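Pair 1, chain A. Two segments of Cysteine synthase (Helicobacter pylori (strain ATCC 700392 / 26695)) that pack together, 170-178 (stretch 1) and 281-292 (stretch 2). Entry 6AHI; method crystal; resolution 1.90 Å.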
# COMPACT_ATOMS: atom_id res chain seq x y z
N THR A 170 26.25 8.00 8.83
CA THR A 170 26.94 8.88 7.94
C THR A 170 27.83 8.11 6.96
O THR A 170 28.47 8.74 6.15
CB THR A 170 27.74 9.93 8.71
OG1 THR A 170 28.76 9.28 9.46
CG2 THR A 170 26.88 10.79 9.61
N ASN A 171 27.84 6.78 6.99
CA ASN A 171 28.66 5.97 6.04
C ASN A 171 27.87 5.78 4.73
O ASN A 171 27.39 4.66 4.39
CB ASN A 171 29.11 4.63 6.63
CG ASN A 171 30.22 3.97 5.82
OD1 ASN A 171 31.08 4.63 5.25
ND2 ASN A 171 30.19 2.65 5.74
N LEU A 172 27.69 6.89 4.03
CA LEU A 172 27.07 6.89 2.72
C LEU A 172 28.02 7.54 1.71
O LEU A 172 28.54 8.64 1.94
CB LEU A 172 25.74 7.63 2.76
CG LEU A 172 24.69 7.05 3.70
CD1 LEU A 172 23.50 8.00 3.73
CD2 LEU A 172 24.26 5.64 3.27
N THR A 173 28.19 6.87 0.58
CA THR A 173 29.12 7.25 -0.44
C THR A 173 28.40 8.14 -1.48
O THR A 173 28.99 9.09 -2.01
CB THR A 173 29.69 6.01 -1.14
OG1 THR A 173 30.08 5.05 -0.16
CG2 THR A 173 30.84 6.36 -2.05
N SER A 174 27.14 7.80 -1.76
CA SER A 174 26.40 8.43 -2.82
C SER A 174 24.90 8.43 -2.48
O SER A 174 24.36 7.53 -1.83
CB SER A 174 26.69 7.71 -4.12
OG SER A 174 26.00 8.36 -5.20
N PHE A 175 24.22 9.46 -3.01
CA PHE A 175 22.79 9.64 -2.99
C PHE A 175 22.30 9.78 -4.44
O PHE A 175 22.74 10.66 -5.16
CB PHE A 175 22.39 10.85 -2.16
CG PHE A 175 20.92 11.20 -2.18
CD1 PHE A 175 19.97 10.22 -1.94
CD2 PHE A 175 20.48 12.49 -2.45
CE1 PHE A 175 18.62 10.52 -1.94
CE2 PHE A 175 19.13 12.79 -2.46
CZ PHE A 175 18.20 11.81 -2.20
N VAL A 176 21.42 8.88 -4.83
CA VAL A 176 20.91 8.75 -6.15
C VAL A 176 19.39 8.85 -6.06
O VAL A 176 18.79 8.01 -5.39
CB VAL A 176 21.31 7.38 -6.75
CG1 VAL A 176 20.73 7.19 -8.14
CG2 VAL A 176 22.82 7.20 -6.74
N ALA A 177 18.77 9.82 -6.76
CA ALA A 177 17.33 9.99 -6.65
C ALA A 177 16.75 10.58 -7.94
O ALA A 177 17.41 11.41 -8.60
CB ALA A 177 16.98 10.86 -5.47
N GLY A 178 15.56 10.12 -8.30
CA GLY A 178 14.79 10.64 -9.42
C GLY A 178 14.39 12.09 -9.20
O GLY A 178 14.14 12.53 -8.06
N ARG A 281 30.37 1.71 -10.30
CA ARG A 281 31.49 2.56 -10.65
C ARG A 281 32.27 2.97 -9.39
O ARG A 281 33.28 3.61 -9.51
CB ARG A 281 31.05 3.79 -11.46
CG ARG A 281 30.33 4.88 -10.67
CD ARG A 281 30.07 6.18 -11.43
NE ARG A 281 29.27 6.00 -12.63
CZ ARG A 281 27.95 6.19 -12.74
NH1 ARG A 281 27.25 6.78 -11.77
NH2 ARG A 281 27.32 5.78 -13.82
N LEU A 282 31.82 2.59 -8.19
CA LEU A 282 32.48 3.02 -6.94
C LEU A 282 33.31 1.88 -6.35
O LEU A 282 33.04 0.71 -6.63
CB LEU A 282 31.41 3.48 -5.96
CG LEU A 282 30.67 4.76 -6.31
CD1 LEU A 282 29.53 4.98 -5.32
CD2 LEU A 282 31.60 5.97 -6.31
N PRO A 283 34.32 2.19 -5.49
CA PRO A 283 35.16 1.15 -4.87
C PRO A 283 34.34 0.13 -4.06
O PRO A 283 33.27 0.48 -3.55
CB PRO A 283 36.04 1.92 -3.87
CG PRO A 283 36.06 3.35 -4.40
CD PRO A 283 34.72 3.54 -5.07
N GLU A 284 34.85 -1.08 -3.88
CA GLU A 284 34.26 -2.04 -2.99
C GLU A 284 34.06 -1.35 -1.63
O GLU A 284 34.90 -0.57 -1.22
CB GLU A 284 35.17 -3.26 -2.82
CG GLU A 284 35.21 -4.09 -4.09
CD GLU A 284 36.10 -5.32 -4.07
OE1 GLU A 284 36.90 -5.47 -3.12
OE2 GLU A 284 35.99 -6.11 -5.02
N GLY A 285 32.97 -1.70 -0.95
CA GLY A 285 32.64 -1.14 0.34
C GLY A 285 31.82 0.15 0.24
O GLY A 285 31.50 0.72 1.24
N SER A 286 31.44 0.59 -0.95
CA SER A 286 30.67 1.82 -1.08
C SER A 286 29.18 1.59 -0.73
O SER A 286 28.65 0.52 -0.94
CB SER A 286 30.83 2.38 -2.45
OG SER A 286 32.18 2.81 -2.65
N GLN A 287 28.53 2.62 -0.17
CA GLN A 287 27.15 2.53 0.30
C GLN A 287 26.32 3.57 -0.46
O GLN A 287 26.62 4.75 -0.39
CB GLN A 287 27.05 2.71 1.81
CG GLN A 287 28.10 1.94 2.61
CD GLN A 287 27.78 0.47 2.68
OE1 GLN A 287 26.68 0.06 3.04
NE2 GLN A 287 28.74 -0.35 2.29
N VAL A 288 25.35 3.11 -1.26
CA VAL A 288 24.58 4.00 -2.15
C VAL A 288 23.15 4.09 -1.65
O VAL A 288 22.50 3.05 -1.47
CB VAL A 288 24.64 3.51 -3.61
CG1 VAL A 288 23.76 4.33 -4.53
CG2 VAL A 288 26.07 3.48 -4.12
N LEU A 289 22.66 5.31 -1.39
CA LEU A 289 21.29 5.50 -0.94
C LEU A 289 20.43 5.91 -2.14
O LEU A 289 20.84 6.80 -2.92
CB LEU A 289 21.26 6.61 0.10
CG LEU A 289 19.90 7.17 0.48
CD1 LEU A 289 19.02 6.15 1.18
CD2 LEU A 289 20.10 8.40 1.35
N THR A 290 19.24 5.31 -2.25
CA THR A 290 18.22 5.77 -3.22
C THR A 290 16.84 5.83 -2.52
O THR A 290 16.68 5.44 -1.39
CB THR A 290 18.28 4.94 -4.51
OG1 THR A 290 17.49 5.55 -5.54
CG2 THR A 290 17.80 3.53 -4.30
N ILE A 291 15.84 6.33 -3.24
CA ILE A 291 14.49 6.46 -2.77
C ILE A 291 13.59 5.80 -3.81
O ILE A 291 13.72 6.10 -5.01
CB ILE A 291 14.11 7.94 -2.56
CG1 ILE A 291 14.97 8.60 -1.49
CG2 ILE A 291 12.62 8.08 -2.24
CD1 ILE A 291 15.06 10.07 -1.68
N PHE A 292 12.67 4.96 -3.34
CA PHE A 292 11.60 4.40 -4.14
C PHE A 292 10.33 5.21 -3.89
O PHE A 292 9.70 5.04 -2.86
CB PHE A 292 11.37 2.92 -3.80
CG PHE A 292 12.48 1.99 -4.22
CD1 PHE A 292 13.55 2.45 -4.95
CD2 PHE A 292 12.43 0.65 -3.89
CE1 PHE A 292 14.55 1.59 -5.36
CE2 PHE A 292 13.45 -0.21 -4.27
CZ PHE A 292 14.50 0.25 -5.03
O HOH W 1 14.05 8.41 -6.47

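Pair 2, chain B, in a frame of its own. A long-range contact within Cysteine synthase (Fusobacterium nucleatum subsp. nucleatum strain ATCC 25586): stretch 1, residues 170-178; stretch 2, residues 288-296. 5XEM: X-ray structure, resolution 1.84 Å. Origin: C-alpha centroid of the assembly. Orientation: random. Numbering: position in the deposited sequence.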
# COMPACT_ATOMS: atom_id res chain seq x y z
N ASN B 170 -15.75 -7.33 21.12
CA ASN B 170 -17.09 -7.86 20.92
C ASN B 170 -18.23 -6.87 20.96
O ASN B 170 -19.38 -7.28 21.15
CB ASN B 170 -17.36 -8.99 21.92
CG ASN B 170 -16.39 -10.12 21.77
OD1 ASN B 170 -16.05 -10.50 20.65
ND2 ASN B 170 -15.91 -10.64 22.89
N LYS B 171 -17.94 -5.60 20.74
CA LYS B 171 -18.97 -4.57 20.69
C LYS B 171 -19.12 -4.06 19.26
O LYS B 171 -18.51 -3.07 18.85
CB LYS B 171 -18.63 -3.43 21.65
CG LYS B 171 -18.64 -3.86 23.11
CD LYS B 171 -20.04 -4.16 23.65
CE LYS B 171 -20.75 -2.93 24.24
NZ LYS B 171 -21.27 -1.92 23.25
N VAL B 172 -19.96 -4.76 18.51
CA VAL B 172 -20.24 -4.41 17.13
C VAL B 172 -21.73 -4.52 16.88
O VAL B 172 -22.33 -5.59 17.10
CB VAL B 172 -19.49 -5.34 16.16
CG1 VAL B 172 -19.52 -4.76 14.74
CG2 VAL B 172 -18.07 -5.54 16.62
N ASP B 173 -22.33 -3.41 16.45
CA ASP B 173 -23.77 -3.33 16.18
C ASP B 173 -24.15 -3.53 14.73
O ASP B 173 -25.19 -4.12 14.44
CB ASP B 173 -24.29 -1.97 16.64
CG ASP B 173 -24.10 -1.78 18.11
OD1 ASP B 173 -24.60 -2.63 18.87
OD2 ASP B 173 -23.42 -0.81 18.51
N VAL B 174 -23.30 -3.06 13.82
CA VAL B 174 -23.62 -3.12 12.40
C VAL B 174 -22.32 -3.42 11.58
O VAL B 174 -21.26 -2.95 11.92
CB VAL B 174 -24.22 -1.79 11.92
CG1 VAL B 174 -24.59 -1.87 10.45
CG2 VAL B 174 -25.47 -1.41 12.75
N PHE B 175 -22.43 -4.24 10.54
CA PHE B 175 -21.32 -4.53 9.63
C PHE B 175 -21.86 -4.30 8.23
O PHE B 175 -22.94 -4.79 7.90
CB PHE B 175 -20.87 -5.99 9.81
CG PHE B 175 -19.91 -6.48 8.75
CD1 PHE B 175 -18.63 -5.95 8.68
CD2 PHE B 175 -20.28 -7.48 7.86
CE1 PHE B 175 -17.73 -6.38 7.71
CE2 PHE B 175 -19.38 -7.93 6.90
CZ PHE B 175 -18.11 -7.37 6.82
N ILE B 176 -21.14 -3.51 7.42
CA ILE B 176 -21.59 -3.16 6.09
C ILE B 176 -20.43 -3.47 5.16
O ILE B 176 -19.30 -3.03 5.44
CB ILE B 176 -22.05 -1.68 5.98
CG1 ILE B 176 -23.33 -1.49 6.82
CG2 ILE B 176 -22.29 -1.30 4.52
CD1 ILE B 176 -23.77 -0.07 7.06
N CYS B 177 -20.70 -4.22 4.09
CA CYS B 177 -19.66 -4.73 3.20
C CYS B 177 -20.10 -4.73 1.74
O CYS B 177 -21.23 -5.15 1.42
CB CYS B 177 -19.29 -6.15 3.64
SG CYS B 177 -17.83 -6.84 2.85
N GLY B 178 -19.23 -4.27 0.86
CA GLY B 178 -19.51 -4.30 -0.56
C GLY B 178 -19.48 -5.72 -1.09
O GLY B 178 -18.82 -6.57 -0.50
N LYS B 288 -27.83 6.85 17.81
CA LYS B 288 -28.12 5.68 18.62
C LYS B 288 -26.85 5.10 19.21
O LYS B 288 -26.90 4.03 19.83
CB LYS B 288 -28.81 4.61 17.77
CG LYS B 288 -30.18 4.99 17.24
CD LYS B 288 -30.77 3.82 16.47
CE LYS B 288 -32.17 4.12 15.95
NZ LYS B 288 -32.20 5.34 15.09
N GLY B 289 -25.72 5.78 19.03
CA GLY B 289 -24.40 5.30 19.46
C GLY B 289 -23.98 3.93 18.91
O GLY B 289 -23.21 3.22 19.55
N LEU B 290 -24.46 3.58 17.72
CA LEU B 290 -24.15 2.29 17.11
C LEU B 290 -22.67 2.21 16.74
O LEU B 290 -22.05 3.21 16.39
CB LEU B 290 -24.97 2.05 15.84
CG LEU B 290 -26.49 2.14 15.96
CD1 LEU B 290 -27.12 2.16 14.57
CD2 LEU B 290 -27.04 1.01 16.80
N LYS B 291 -22.09 1.02 16.87
CA LYS B 291 -20.72 0.80 16.42
C LYS B 291 -20.85 0.10 15.08
O LYS B 291 -21.38 -1.03 14.99
CB LYS B 291 -19.95 -0.04 17.43
CG LYS B 291 -19.66 0.72 18.73
CD LYS B 291 -18.56 0.05 19.53
CE LYS B 291 -18.39 0.65 20.92
NZ LYS B 291 -17.43 1.78 20.97
N ILE B 292 -20.44 0.81 14.04
CA ILE B 292 -20.68 0.38 12.66
C ILE B 292 -19.31 0.10 12.05
O ILE B 292 -18.44 0.96 12.09
CB ILE B 292 -21.38 1.47 11.83
CG1 ILE B 292 -22.70 1.91 12.50
CG2 ILE B 292 -21.62 0.98 10.40
CD1 ILE B 292 -23.52 2.88 11.67
N VAL B 293 -19.13 -1.11 11.53
CA VAL B 293 -17.87 -1.47 10.85
C VAL B 293 -18.11 -1.55 9.36
O VAL B 293 -19.08 -2.19 8.91
CB VAL B 293 -17.29 -2.80 11.35
CG1 VAL B 293 -16.03 -3.17 10.55
CG2 VAL B 293 -16.95 -2.72 12.84
N VAL B 294 -17.25 -0.86 8.60
CA VAL B 294 -17.27 -0.86 7.15
C VAL B 294 -15.98 -1.54 6.69
O VAL B 294 -14.89 -1.17 7.12
CB VAL B 294 -17.31 0.59 6.61
CG1 VAL B 294 -17.01 0.67 5.11
CG2 VAL B 294 -18.67 1.20 6.94
N LEU B 295 -16.11 -2.54 5.83
CA LEU B 295 -14.95 -3.17 5.25
C LEU B 295 -14.52 -2.33 4.05
O LEU B 295 -15.30 -2.15 3.15
CB LEU B 295 -15.24 -4.60 4.82
CG LEU B 295 -13.98 -5.42 4.51
CD1 LEU B 295 -13.33 -5.90 5.81
CD2 LEU B 295 -14.28 -6.58 3.61
N SER B 296 -13.30 -1.81 4.09
CA SER B 296 -12.64 -1.18 2.94
C SER B 296 -11.86 -2.26 2.20
O SER B 296 -10.80 -2.70 2.69
CB SER B 296 -11.68 -0.08 3.36
OG SER B 296 -10.86 0.36 2.26
O HOH W 2 -16.43 -3.65 1.30

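What backbone arrangement do the two pairs share? In each, two strands far apart in sequence lie side by side and run parallel, with N-to-C directions 22° apart in pair 1 and 19° in pair 2, and 14 central residues superpose with an RMSD of 0.6 Å. The ladder is the same at its centre. In pair 1, A:Leu289 N donates to A:Ser174 O (2.8 Å) and A:Val176 N to A:Leu289 O (2.9 Å); in pair 2, B:Val293 N donates to B:Val174 O (2.8 Å) and B:Ile176 N to B:Val293 O (2.9 Å).

How does each pair close the start of the ladder? The matched residues A:Thr173 and B:Asp173 point toward the other stretch, and each joins it through both backbone and side chain. A:Thr173 N donates to A:Gln287 O (2.8 Å) while A:Gln287 N donates to A:Thr173 OG1 (2.9 Å). Likewise, B:Asp173 N donates to B:Lys291 O (2.9 Å) and B:Lys291 N to B:Asp173 OD2 (2.8 Å). A hydroxyl and a carboxylate thus serve as acceptors for the same backbone NH.

What fills the face that carries the phenylalanine? A:Phe175 and B:Phe175 coincide closely, their side-chain centres 0.3 Å apart. The neighbours differ: A:Leu289 reaches the ring with CD2, 3.8 Å from A:Phe175 CD1, whereas the shorter B:Val293 leaves its CG1 4.2 Å from B:Phe175 CD1. Before the strand, position 172 points sideways yet still packs on the same partner: A:Leu172 CD1 lies 4.2 Å from A:Leu289 CD2, and B:Val172 CG1 3.8 Å from B:Val293 CG2. Farther along, A:Ile291 CD1 sits at the ring's edge, 3.6 Å from A:Phe175 CE1. B:Leu295 also keeps to the ring, its CB 4.2 Å from B:Phe175 CE1, while its CD2 packs 3.6 Å from B:Cys177 SG, a closer contact than A:Ala177 CB makes with A:Ile291 CD1 (4.3 Å).

How is the opposite face packed, and where do the ladders part? A:Val176 CG2 meets A:Val288 CG1 at 3.7 Å; the larger matched pair meets through B:Ile176 CD1 and B:Ile292 CG2 at 4.1 Å. Small A:Ser174 is replaced by B:Val174, whose CB lies 4.0 Å from B:Ile292 CG1. At the next rung, A:Thr290 OG1 donates to A:Val176 O (2.8 Å), but the matched B:Val294 has no hydroxyl, and B:Ile176 O instead accepts from B:Leu295 N (3.3 Å). One carbonyl is therefore satisfied by a side chain in pair 1 and by the backbone in pair 2.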